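Local structure of ubiquitin-conjugating enzyme-like protein (Leishmania mexicana, 6ZM3) at residues B[30-35]-B[43-48]; B[50-55]-B[122-127]. The protein probably acts as a ubiquitin E2 variant in the ubiquitin conjugation pathway, working with a partner protein rather than through a catalytic cysteine of its own. All blocks are in the same frame, centred on the assembly; numbering follows the deposited sequence.

Overall arrangement
Contact 1 joins the first two strands of the sheet, 30-34 and 44-50. Contact 2 picks up where the second strand ends, packing the following loop onto the end of helix 113-125. The two lie in series along the chain, on opposite sides of its centre, with about 20 Å between their centres. Helix 113-125 ties them together: Val30 and Val32 of contact 1 touch Leu117, while Arg121 touches Val30 and Pro52 and bonds to the Val50 carbonyl. Polar residues of contact 1 also face a second protein in the assembly. Neither contact holds a ligand; both are packing between strands, loop and helix. UEV-type relatives lack the E2 active-site cysteine, as this protein probably does.

Contact 1 (B[30-35]-B[43-48]); sequences VSVGLR and HYWNGT
The guanidinium of Arg35 lies flat over one face of the Tyr44 ring, their planes only 2° apart. It sits off-centre, with CZ 4.1 Å from the Tyr44 ring centroid, giving a cation-pi stack. The Arg35 chain reaches it with CG anti to the backbone N and a bend at chi3 (79°); on the way CG passes 3.1 Å from Asn46 OD1. A salt bridge from NH1 to Glu65 fixes the charged end, and Tyr44 also stacks with Tyr67. Next along the hairpin, Leu34 sets CD1 over the six-membered ring of Trp45, a CH-pi contact 3.9 Å from the centroid, while Val32 CG1 meets Trp45 CE3 at 3.8 Å. Trp45 NE1 is satisfied by Phe42 O, and the indole packs on Leu13 and Leu17 of helix 9-22. Paired backbone bonds join Ser31 to Thr48 and Gly33 to Asn46, with both Thr48 N to Ser31 O and Asn46 N to Gly33 O at 2.7 Å; Arg35 N to Tyr44 O continues them past the strand end. Ser31, Asn46 and Thr48 share the sheet face that meets the second protein. This is the antiparallel hairpin that opens the four-stranded meander of the ubiquitin-conjugating (UBC) fold.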
# COMPACT_ATOMS: atom_id res chain seq x y z
N VAL B 30 8.67 10.43 -7.77
CA VAL B 30 8.14 11.12 -6.60
C VAL B 30 6.72 11.63 -6.88
O VAL B 30 6.40 12.02 -8.01
CB VAL B 30 9.11 12.25 -6.18
CG1 VAL B 30 8.44 13.39 -5.47
CG2 VAL B 30 10.29 11.74 -5.37
N SER B 31 5.85 11.64 -5.85
CA SER B 31 4.49 12.10 -6.07
C SER B 31 3.86 12.62 -4.79
O SER B 31 4.15 12.08 -3.71
CB SER B 31 3.64 11.00 -6.63
OG SER B 31 2.41 11.56 -7.00
N VAL B 32 3.02 13.65 -4.94
CA VAL B 32 2.29 14.24 -3.83
C VAL B 32 0.87 14.47 -4.30
O VAL B 32 0.65 14.82 -5.46
CB VAL B 32 2.90 15.58 -3.37
CG1 VAL B 32 2.33 16.05 -2.05
CG2 VAL B 32 4.42 15.55 -3.32
N GLY B 33 -0.08 14.39 -3.37
CA GLY B 33 -1.47 14.51 -3.73
C GLY B 33 -2.30 14.67 -2.47
O GLY B 33 -1.84 14.30 -1.38
N LEU B 34 -3.48 15.28 -2.63
CA LEU B 34 -4.33 15.63 -1.50
C LEU B 34 -4.75 14.32 -0.81
O LEU B 34 -5.11 13.37 -1.50
CB LEU B 34 -5.53 16.37 -2.11
CG LEU B 34 -6.21 17.47 -1.30
CD1 LEU B 34 -5.20 18.41 -0.64
CD2 LEU B 34 -7.14 18.29 -2.19
N ARG B 35 -4.68 14.28 0.53
CA ARG B 35 -5.01 13.07 1.27
C ARG B 35 -6.52 12.84 1.32
O ARG B 35 -6.99 11.75 0.99
CB ARG B 35 -4.43 13.09 2.69
CG ARG B 35 -4.71 11.78 3.43
CD ARG B 35 -4.29 11.83 4.88
NE ARG B 35 -5.26 12.53 5.69
CZ ARG B 35 -5.12 12.76 6.98
NH1 ARG B 35 -4.01 12.37 7.59
NH2 ARG B 35 -6.07 13.39 7.65
N HIS B 43 -4.88 20.47 4.42
CA HIS B 43 -3.96 20.27 5.53
C HIS B 43 -3.05 19.07 5.27
O HIS B 43 -1.84 19.16 5.43
CB HIS B 43 -4.75 20.13 6.84
CG HIS B 43 -5.37 21.40 7.31
ND1 HIS B 43 -4.66 22.37 7.99
CD2 HIS B 43 -6.64 21.84 7.23
CE1 HIS B 43 -5.47 23.35 8.31
NE2 HIS B 43 -6.69 23.04 7.86
N TYR B 44 -3.62 17.95 4.81
CA TYR B 44 -2.84 16.74 4.69
C TYR B 44 -2.67 16.29 3.24
O TYR B 44 -3.65 16.29 2.50
CB TYR B 44 -3.48 15.63 5.52
CG TYR B 44 -3.17 15.78 6.99
CD1 TYR B 44 -1.96 15.34 7.51
CD2 TYR B 44 -4.07 16.38 7.85
CE1 TYR B 44 -1.67 15.48 8.86
CE2 TYR B 44 -3.80 16.51 9.21
CZ TYR B 44 -2.59 16.06 9.71
OH TYR B 44 -2.29 16.22 11.04
N TRP B 45 -1.44 15.88 2.92
CA TRP B 45 -1.06 15.36 1.62
C TRP B 45 -0.42 13.99 1.78
O TRP B 45 0.28 13.73 2.75
CB TRP B 45 -0.11 16.36 0.93
CG TRP B 45 -0.72 17.71 0.73
CD1 TRP B 45 -1.04 18.63 1.69
CD2 TRP B 45 -1.05 18.32 -0.53
NE1 TRP B 45 -1.58 19.74 1.12
CE2 TRP B 45 -1.62 19.57 -0.25
CE3 TRP B 45 -0.97 17.89 -1.86
CZ2 TRP B 45 -2.03 20.46 -1.25
CZ3 TRP B 45 -1.43 18.74 -2.85
CH2 TRP B 45 -1.94 20.01 -2.55
N ASN B 46 -0.67 13.12 0.80
CA ASN B 46 -0.04 11.82 0.72
C ASN B 46 1.21 12.06 -0.10
O ASN B 46 1.14 12.83 -1.05
CB ASN B 46 -0.90 10.81 -0.05
CG ASN B 46 -2.19 10.41 0.61
OD1 ASN B 46 -2.37 10.60 1.80
ND2 ASN B 46 -3.11 9.85 -0.15
N GLY B 47 2.33 11.43 0.28
CA GLY B 47 3.53 11.46 -0.54
C GLY B 47 4.00 10.05 -0.87
O GLY B 47 3.80 9.09 -0.12
N THR B 48 4.57 9.94 -2.06
CA THR B 48 5.22 8.73 -2.50
C THR B 48 6.64 9.09 -2.92
O THR B 48 6.81 10.04 -3.69
CB THR B 48 4.49 8.13 -3.71
OG1 THR B 48 3.15 7.90 -3.29
CG2 THR B 48 5.13 6.84 -4.20
O HOH W 1 1.32 10.28 -2.92

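Contact 2 (B[50-55]-B[122-127]); sequences VGPPST and KEMAQP
Pro52 and Met124 carry this contact, the CG-CD side of the proline ring against CB and SD of the methionine. Pro52 CG rests 3.8 Å from Met124 CB, and CD lies 3.9 Å from Met124 SD, so the ring meets two separate points of the one side chain. The two side chains cross at about a right angle. Met124 has CG anti to its carbonyl carbon (chi1 -65°) and runs extended beyond it, which carries SD alongside the proline and past Gly51, whose CA is 4.4 Å from that sulfur. Elsewhere Met124 touches Phe57, and Pro52 also packs on Arg121, one helical turn back from Ala125.

Ala125 adds its methyl beside Met124, with CB 4.0 Å from Pro52 CG. From further along the loop Thr55 closes in with its own methyl: CG2 lies 3.7 Å from Met124 O and 4.0 Å from Ala125 CA. That carbonyl oxygen is buried here and has no polar partner in the model, a methyl being its neighbour on the loop side. The hydroxyl of Thr55 is turned the other way, between the backbone N and the carbonyl carbon (chi1 73°), and donates to Pro52 O over 2.6 Å; the same oxygen has a weak hydrogen bond with Phe57 N. The bond to Pro52 folds the loop back on itself across Pro53 and Ser54.

No hydrogen bond crosses between the segments; van der Waals contact joins them, mostly apolar, with one methyl against a carbonyl oxygen, although nearby Arg121 NE reaches the Val50 carbonyl. The Gly-Pro-Pro-Ser-Thr segment belongs to the loop between the second and third strands of the UBC fold, packed here on the end of helix 113-125.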
# COMPACT_ATOMS: atom_id res chain seq x y z
N VAL B 50 9.66 6.60 -4.83
CA VAL B 50 10.20 5.37 -5.35
C VAL B 50 11.71 5.38 -5.11
O VAL B 50 12.45 6.24 -5.61
CB VAL B 50 9.82 5.23 -6.84
CG1 VAL B 50 10.32 3.93 -7.47
CG2 VAL B 50 8.31 5.37 -7.03
N GLY B 51 12.18 4.42 -4.29
CA GLY B 51 13.58 4.39 -3.89
C GLY B 51 14.49 4.38 -5.12
O GLY B 51 14.20 3.69 -6.09
N PRO B 52 15.56 5.20 -5.16
CA PRO B 52 16.41 5.27 -6.36
C PRO B 52 17.19 4.01 -6.70
O PRO B 52 17.54 3.25 -5.80
CB PRO B 52 17.41 6.39 -6.03
CG PRO B 52 17.39 6.50 -4.52
CD PRO B 52 15.98 6.11 -4.09
N PRO B 53 17.52 3.79 -7.99
CA PRO B 53 18.28 2.62 -8.43
C PRO B 53 19.66 2.54 -7.79
O PRO B 53 20.22 3.57 -7.39
CB PRO B 53 18.52 2.86 -9.92
CG PRO B 53 17.51 3.89 -10.33
CD PRO B 53 17.23 4.71 -9.09
N SER B 54 20.20 1.32 -7.71
CA SER B 54 21.55 1.07 -7.21
C SER B 54 21.76 1.65 -5.80
O SER B 54 22.76 2.31 -5.50
CB SER B 54 22.57 1.54 -8.21
OG SER B 54 22.32 0.92 -9.45
N THR B 55 20.78 1.37 -4.94
CA THR B 55 20.76 1.75 -3.54
C THR B 55 20.04 0.60 -2.83
O THR B 55 19.46 -0.25 -3.52
CB THR B 55 20.05 3.10 -3.33
OG1 THR B 55 18.64 2.93 -3.51
CG2 THR B 55 20.54 4.23 -4.21
N LYS B 122 16.92 12.10 -3.19
CA LYS B 122 18.35 12.27 -3.42
C LYS B 122 19.12 11.82 -2.17
O LYS B 122 20.16 11.19 -2.32
CB LYS B 122 18.67 13.73 -3.72
CG LYS B 122 18.10 14.32 -5.01
CD LYS B 122 18.88 15.54 -5.48
N GLU B 123 18.60 12.11 -0.96
CA GLU B 123 19.24 11.73 0.29
C GLU B 123 19.54 10.23 0.31
O GLU B 123 20.50 9.81 0.95
CB GLU B 123 18.39 12.02 1.53
CG GLU B 123 18.41 13.46 2.01
CD GLU B 123 19.66 13.92 2.75
OE1 GLU B 123 20.62 13.12 2.88
OE2 GLU B 123 19.68 15.08 3.19
N MET B 124 18.69 9.45 -0.36
CA MET B 124 18.81 8.00 -0.41
C MET B 124 19.93 7.59 -1.37
O MET B 124 20.47 6.50 -1.24
CB MET B 124 17.49 7.38 -0.87
CG MET B 124 16.36 7.60 0.10
SD MET B 124 14.74 7.07 -0.57
CE MET B 124 13.69 7.67 0.74
N ALA B 125 20.23 8.45 -2.34
CA ALA B 125 21.14 8.11 -3.43
C ALA B 125 22.57 8.54 -3.08
O ALA B 125 23.48 8.18 -3.80
CB ALA B 125 20.71 8.79 -4.70
N GLN B 126 22.72 9.41 -2.07
CA GLN B 126 24.02 9.93 -1.64
C GLN B 126 24.99 8.77 -1.46
O GLN B 126 24.60 7.67 -1.05
CB GLN B 126 23.91 10.66 -0.29
CG GLN B 126 23.13 11.97 -0.34
CD GLN B 126 23.87 13.02 -1.13
OE1 GLN B 126 23.69 13.13 -2.34
NE2 GLN B 126 24.73 13.76 -0.47
N PRO B 127 26.31 8.98 -1.70
CA PRO B 127 27.27 7.88 -1.56
C PRO B 127 27.23 7.32 -0.13
O PRO B 127 27.40 6.12 0.07
CB PRO B 127 28.62 8.50 -1.98
CG PRO B 127 28.20 9.72 -2.80
CD PRO B 127 26.95 10.24 -2.12